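Local coordinates for protein GTP binding regulator (Thermotoga maritima, PDB 1VR8) that is of unknown function but has a fold similar to the Ran-binding protein Mog1p and may therefore regulate a GTP-binding protein, at residues V65-E70 and K114-I119. Sequence-based numbering, arbitrary orientation. Where two conformers were deposited one is given.
Sequences VYKGEE and KNWLFI. With AZI (azide ion), chain C.
The end of strand 59-67 and the start of strand 116-122 run antiparallel in the sheet. Tyr66 and Leu117 form the hydrogen-bonded pair: Tyr66 N donates to Leu117 O (2.9 Å) and Leu117 N to Tyr66 O (3.0 Å), both in the carbonyl planes. Beyond the strand end Gly68 N reaches Asn115 O at 2.8 Å from above the carbonyl plane, and a water donates to both Gly68 O and Lys114 O, bridging the two segments. The Tyr66 side chain, CG anti to the backbone N (chi1 162°), carries Tyr66 OH alongside the following turn, where it accepts from Glu70 N (3.0 Å), tying down the turn before helix 71-79.

Apolar and CH-pi contacts occupy the face carrying Val65, Lys67, Trp116 and Phe118. The extended Lys67 chain lies over one face of the Trp116 indole, Lys67 CG 4.0 Å from the centroid of the Trp116 six-membered ring, while Lys67 NZ hydrogen-bonds to Tyr17 O. Val65 CG1 meets the indole edge in plane and also touches Phe118 CE1 (3.6 Å). An alanine at Trp116 would probably loosen this face, losing the surface under Lys67 and the hydrogen bond from NE1 to Pro14 O. Backbone bonding thus sets the register, whereas the indole joins a lysine's aliphatic chain to the hydrophobic layer beneath helix 19-24.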
loop_
_atom_site.group_PDB
_atom_site.type_symbol
_atom_site.label_atom_id
_atom_site.label_comp_id
_atom_site.label_asym_id
_atom_site.label_seq_id
_atom_site.Cartn_x
_atom_site.Cartn_y
_atom_site.Cartn_z
ATOM N N VAL A 65 3.693 -0.239 -4.215
ATOM C CA VAL A 65 4.651 -0.361 -3.129
ATOM C C VAL A 65 5.901 0.464 -3.405
ATOM O O VAL A 65 6.470 0.413 -4.503
ATOM C CB VAL A 65 5.192 -1.792 -2.971
ATOM C CG1 VAL A 65 5.961 -1.911 -1.635
ATOM C CG2 VAL A 65 4.094 -2.808 -3.128
ATOM N N TYR A 66 6.365 1.154 -2.374
ATOM C CA TYR A 66 7.616 1.890 -2.387
ATOM C C TYR A 66 8.381 1.535 -1.116
ATOM O O TYR A 66 7.788 1.482 -0.030
ATOM C CB TYR A 66 7.362 3.423 -2.441
ATOM C CG TYR A 66 8.569 4.254 -2.038
ATOM C CD1 TYR A 66 8.844 4.528 -0.689
ATOM C CD2 TYR A 66 9.449 4.754 -3.004
ATOM C CE1 TYR A 66 9.959 5.243 -0.329
ATOM C CE2 TYR A 66 10.583 5.490 -2.644
ATOM C CZ TYR A 66 10.819 5.732 -1.291
ATOM O OH TYR A 66 11.923 6.460 -0.884
ATOM N N LYS A 67 9.680 1.274 -1.255
ATOM C CA LYS A 67 10.581 1.071 -0.126
ATOM C C LYS A 67 11.664 2.125 -0.219
ATOM O O LYS A 67 12.310 2.267 -1.258
ATOM C CB LYS A 67 11.258 -0.305 -0.210
ATOM C CG LYS A 67 12.190 -0.577 0.951
ATOM C CD LYS A 67 12.818 -1.950 0.877
ATOM C CE LYS A 67 13.682 -2.175 2.123
ATOM N NZ LYS A 67 14.527 -3.390 1.987
ATOM N N GLY A 68 11.928 2.824 0.868
ATOM C CA GLY A 68 12.973 3.812 0.895
ATOM C C GLY A 68 12.827 4.897 1.943
ATOM O O GLY A 68 11.871 4.910 2.713
ATOM N N GLU A 69 13.791 5.815 1.932
ATOM C CA GLU A 69 13.899 6.858 2.952
ATOM C C GLU A 69 12.940 8.019 2.754
ATOM O O GLU A 69 12.847 8.898 3.620
ATOM C CB GLU A 69 15.324 7.411 2.991
ATOM C CG GLU A 69 16.409 6.375 3.230
ATOM N N GLU A 70 12.231 8.045 1.637
ATOM C CA GLU A 70 11.355 9.170 1.330
ATOM C C GLU A 70 9.889 8.807 1.393
ATOM O O GLU A 70 9.073 9.478 0.789
ATOM C CB GLU A 70 11.680 9.729 -0.048
ATOM C CG GLU A 70 13.079 10.221 -0.209
ATOM C CD GLU A 70 13.260 10.947 -1.537
ATOM O OE1 GLU A 70 13.085 10.294 -2.599
ATOM O OE2 GLU A 70 13.564 12.166 -1.495
ATOM N N LYS A 114 7.883 3.854 8.735
ATOM C CA LYS A 114 9.295 3.537 8.567
ATOM C C LYS A 114 9.716 3.806 7.104
ATOM O O LYS A 114 9.580 4.929 6.636
ATOM C CB LYS A 114 9.583 2.087 9.012
ATOM C CG LYS A 114 9.287 1.817 10.507
ATOM C CD LYS A 114 10.175 2.618 11.427
ATOM C CE LYS A 114 9.973 2.235 12.918
ATOM N NZ LYS A 114 10.856 3.041 13.816
ATOM N N ASN A 115 10.223 2.778 6.417
ATOM C CA ASN A 115 10.746 2.902 5.065
ATOM C C ASN A 115 9.792 2.311 4.004
ATOM O O ASN A 115 10.229 1.965 2.899
ATOM C CB ASN A 115 12.148 2.298 4.937
ATOM C CG ASN A 115 12.208 0.820 5.305
ATOM O OD1 ASN A 115 11.467 0.358 6.171
ATOM N ND2 ASN A 115 13.142 0.082 4.677
ATOM N N TRP A 116 8.493 2.279 4.302
ATOM C CA TRP A 116 7.515 1.681 3.417
ATOM C C TRP A 116 6.352 2.625 3.157
ATOM O O TRP A 116 5.873 3.320 4.061
ATOM C CB TRP A 116 6.943 0.389 4.040
ATOM C CG TRP A 116 7.958 -0.714 4.149
ATOM C CD1 TRP A 116 8.694 -1.077 5.256
ATOM C CD2 TRP A 116 8.365 -1.582 3.105
ATOM N NE1 TRP A 116 9.540 -2.094 4.948
ATOM C CE2 TRP A 116 9.372 -2.424 3.629
ATOM C CE3 TRP A 116 7.996 -1.722 1.766
ATOM C CZ2 TRP A 116 9.981 -3.423 2.867
ATOM C CZ3 TRP A 116 8.591 -2.710 1.022
ATOM C CH2 TRP A 116 9.587 -3.545 1.569
ATOM N N LEU A 117 5.866 2.593 1.924
ATOM C CA LEU A 117 4.639 3.279 1.524
ATOM C C LEU A 117 3.844 2.307 0.667
ATOM O O LEU A 117 4.388 1.733 -0.270
ATOM C CB LEU A 117 4.968 4.535 0.740
ATOM C CG LEU A 117 3.863 5.144 -0.130
ATOM C CD1 LEU A 117 2.694 5.613 0.670
ATOM C CD2 LEU A 117 4.475 6.280 -0.930
ATOM N N PHE A 118 2.568 2.139 0.995
ATOM C CA PHE A 118 1.633 1.279 0.226
ATOM C C PHE A 118 0.444 2.080 -0.231
ATOM O O PHE A 118 -0.037 2.948 0.507
ATOM C CB PHE A 118 1.138 0.132 1.115
ATOM C CG PHE A 118 2.233 -0.837 1.505
ATOM C CD1 PHE A 118 2.623 -1.832 0.620
ATOM C CD2 PHE A 118 2.904 -0.707 2.687
ATOM C CE1 PHE A 118 3.632 -2.699 0.935
ATOM C CE2 PHE A 118 3.948 -1.568 3.010
ATOM C CZ PHE A 118 4.303 -2.561 2.130
ATOM N N ILE A 119 -0.060 1.764 -1.420
ATOM C CA ILE A 119 -1.334 2.273 -1.873
ATOM C C ILE A 119 -2.120 1.062 -2.368
ATOM O O ILE A 119 -1.606 0.250 -3.174
ATOM C CB ILE A 119 -1.212 3.273 -3.038
ATOM C CG1 ILE A 119 -0.220 4.414 -2.709
ATOM C CG2 ILE A 119 -2.616 3.817 -3.360
ATOM C CD1 ILE A 119 0.204 5.194 -3.924
HETATM N N1 AZI C . 9.947 2.478 16.344
HETATM N N2 AZI C . 10.076 3.046 17.393
HETATM N N3 AZI C . 9.881 3.320 18.548
HETATM O O HOH W 1 11.024 6.398 4.950
#